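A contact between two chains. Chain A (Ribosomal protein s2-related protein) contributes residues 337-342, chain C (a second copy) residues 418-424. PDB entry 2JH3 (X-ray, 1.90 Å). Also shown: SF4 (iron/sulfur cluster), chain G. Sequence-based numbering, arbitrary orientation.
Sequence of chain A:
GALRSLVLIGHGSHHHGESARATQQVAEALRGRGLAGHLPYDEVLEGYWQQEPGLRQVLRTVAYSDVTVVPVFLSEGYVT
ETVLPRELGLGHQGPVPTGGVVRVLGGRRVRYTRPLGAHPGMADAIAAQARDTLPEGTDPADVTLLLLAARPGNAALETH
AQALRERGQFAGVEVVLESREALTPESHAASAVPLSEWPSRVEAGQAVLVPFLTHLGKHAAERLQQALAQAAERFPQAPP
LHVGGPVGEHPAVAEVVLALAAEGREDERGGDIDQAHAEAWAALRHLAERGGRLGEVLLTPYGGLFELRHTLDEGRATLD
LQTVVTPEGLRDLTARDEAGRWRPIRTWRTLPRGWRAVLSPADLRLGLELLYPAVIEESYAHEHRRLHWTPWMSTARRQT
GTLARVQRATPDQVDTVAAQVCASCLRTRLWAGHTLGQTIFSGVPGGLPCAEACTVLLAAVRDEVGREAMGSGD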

# COMPACT_ATOMS: atom_id res chain seq x y z
N ASP A 337 -0.47 -2.72 10.44
CA ASP A 337 0.64 -2.31 9.61
C ASP A 337 1.49 -1.27 10.31
O ASP A 337 1.20 -0.87 11.47
CB ASP A 337 0.19 -1.90 8.20
CG ASP A 337 -0.59 -0.53 8.15
OD1 ASP A 337 -0.49 0.27 9.11
OD2 ASP A 337 -1.29 -0.29 7.14
N GLU A 338 2.57 -0.86 9.66
CA GLU A 338 3.51 0.07 10.27
C GLU A 338 2.95 1.47 10.53
O GLU A 338 3.56 2.23 11.29
CB GLU A 338 4.85 0.10 9.48
CG GLU A 338 5.63 -1.24 9.66
CD GLU A 338 6.85 -1.36 8.78
OE1 GLU A 338 7.22 -0.37 8.13
OE2 GLU A 338 7.49 -2.42 8.77
N ALA A 339 1.79 1.78 9.98
CA ALA A 339 1.07 3.06 10.31
C ALA A 339 0.07 2.86 11.45
O ALA A 339 -0.55 3.83 11.90
CB ALA A 339 0.39 3.63 9.11
N GLY A 340 -0.08 1.59 11.92
CA GLY A 340 -1.00 1.22 12.96
C GLY A 340 -2.40 0.97 12.42
O GLY A 340 -3.36 0.92 13.17
N ARG A 341 -2.54 0.78 11.13
CA ARG A 341 -3.81 0.54 10.54
C ARG A 341 -4.08 -0.98 10.53
O ARG A 341 -3.14 -1.79 10.33
CB ARG A 341 -3.82 1.11 9.13
CG ARG A 341 -3.72 2.67 9.07
CD ARG A 341 -3.70 3.08 7.64
NE ARG A 341 -2.53 2.54 6.93
CZ ARG A 341 -1.71 3.24 6.15
NH1 ARG A 341 -1.92 4.54 5.93
NH2 ARG A 341 -0.68 2.62 5.58
N TRP A 342 -5.35 -1.35 10.76
CA TRP A 342 -5.78 -2.73 10.85
C TRP A 342 -5.50 -3.43 9.54
O TRP A 342 -5.67 -2.84 8.48
CB TRP A 342 -7.28 -2.74 11.10
CG TRP A 342 -7.86 -3.97 11.56
CD1 TRP A 342 -8.88 -4.66 10.96
CD2 TRP A 342 -7.57 -4.68 12.77
NE1 TRP A 342 -9.23 -5.75 11.71
CE2 TRP A 342 -8.44 -5.79 12.82
CE3 TRP A 342 -6.63 -4.51 13.80
CZ2 TRP A 342 -8.41 -6.72 13.85
CZ3 TRP A 342 -6.64 -5.43 14.85
CH2 TRP A 342 -7.53 -6.51 14.85
FE1 SF4 G . 11.63 9.00 3.41
FE2 SF4 G . 10.23 6.97 2.36
FE3 SF4 G . 9.63 9.47 1.68
FE4 SF4 G . 9.08 8.60 4.19
S1 SF4 G . 8.06 7.88 2.20
S2 SF4 G . 10.06 10.61 3.69
S3 SF4 G . 10.83 7.21 4.62
S4 SF4 G . 11.58 8.37 1.16
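Chain C (418-424) AAQVCAS

What shapes do the two backbones bring together? Chain A offers a type I beta turn running from Asp337(A) to Gly340(A), closed by Gly340(A) N donating to Asp337(A) O at 2.8 Å. Gly340(A) itself has a positive phi of 84°, a conformation that by itself favours glycine. Chain C contributes helix, which begins earlier in the chain and includes Ala418(C) to Val421(C); Cys422(C) N donates to Ala418(C) O at 2.8 Å. The turn rests on this segment with Ala339(A) nearest Gln420(C), CA to CA 5.0 Å, and Glu338(A) nearest Ala423(C), CA to CA 5.1 Å. One residue forward along chain A corresponds to three residues back along chain C.

Where do the apolar surfaces meet? Ala339(A) and Ala423(C) both direct their CA-to-CB bonds toward the other stretch, and their CB atoms lie 3.6 Å apart. The backbones come close here: Ala423(C) CB is also 3.5 Å from Ala339(A) N and 3.9 Å from Glu338(A) C. On the helix, Ala419(C) presents its carbonyl to the same methyl, with Ala339(A) CB 3.3 Å from Ala419(C) O. The side chain of Glu338(A) touches more lightly, its CB 4.1 Å from Ala423(C) CB.

Which polar groups join the chains? Gln420(C) supplies both links through its amide. Its CA-to-CB bond points sideways, but the end of the side chain comes nearer chain A, where Gln420(C) NE2 donates to Ala339(A) O at 3.2 Å and Gln420(C) OE1 accepts from Arg341(A) NH1 at 2.8 Å. Both hydrogen bonds are weak, with angles at the hydrogen of 127° and 126°. Using the two ends of one amide, the glutamine connects a backbone carbonyl of the turn with the guanidinium that follows it.

What holds the turn and the arginine in position? Asp337(A) OD1 accepts hydrogen bonds from Ala339(A) N and Arg341(A) N, each at 2.9 Å, bracing the turn from within. Its other oxygen forms a salt bridge with the arginine, Asp337(A) OD2 to Arg341(A) NE at 3.1 Å, which leaves NH1 available to Gln420(C). On the chain C side, Cys422(C) SG binds FE4 of the iron/sulfur cluster at 2.4 Å, so the residue just before Ala423(C) is anchored to the metal site.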

# COMPACT_ATOMS: atom_id res chain seq x y z
N ALA C 418 3.54 11.56 8.47
CA ALA C 418 4.67 10.68 8.20
C ALA C 418 4.40 9.20 8.56
O ALA C 418 4.79 8.28 7.76
CB ALA C 418 5.92 11.17 8.88
N ALA C 419 3.71 8.95 9.71
CA ALA C 419 3.32 7.58 10.11
C ALA C 419 2.55 6.93 9.00
O ALA C 419 2.81 5.78 8.65
CB ALA C 419 2.48 7.56 11.41
N GLN C 420 1.62 7.66 8.39
CA GLN C 420 0.81 7.08 7.35
C GLN C 420 1.56 6.90 6.01
O GLN C 420 1.42 5.89 5.36
CB GLN C 420 -0.42 7.90 7.10
CG GLN C 420 -1.34 8.09 8.36
CD GLN C 420 -1.90 6.73 8.88
OE1 GLN C 420 -2.68 6.09 8.17
NE2 GLN C 420 -1.47 6.29 10.09
N VAL C 421 2.32 7.92 5.60
CA VAL C 421 2.97 7.88 4.31
C VAL C 421 4.11 6.88 4.30
O VAL C 421 4.19 5.97 3.40
CB VAL C 421 3.50 9.30 3.95
CG1 VAL C 421 4.23 9.33 2.70
CG2 VAL C 421 2.38 10.26 3.86
N CYS C 422 4.98 7.03 5.28
CA CYS C 422 6.21 6.31 5.32
C CYS C 422 6.04 4.83 5.63
O CYS C 422 6.94 4.03 5.35
CB CYS C 422 7.20 6.99 6.26
SG CYS C 422 7.56 8.76 6.01
N ALA C 423 4.86 4.43 6.14
CA ALA C 423 4.49 3.01 6.26
C ALA C 423 4.55 2.25 4.98
O ALA C 423 4.77 1.06 5.05
CB ALA C 423 3.12 2.78 6.85
N SER C 424 4.35 2.89 3.85
CA SER C 424 4.52 2.27 2.54
C SER C 424 5.98 2.08 2.07
O SER C 424 6.23 1.49 1.03
CB SER C 424 3.76 3.12 1.52
OG SER C 424 2.39 2.89 1.63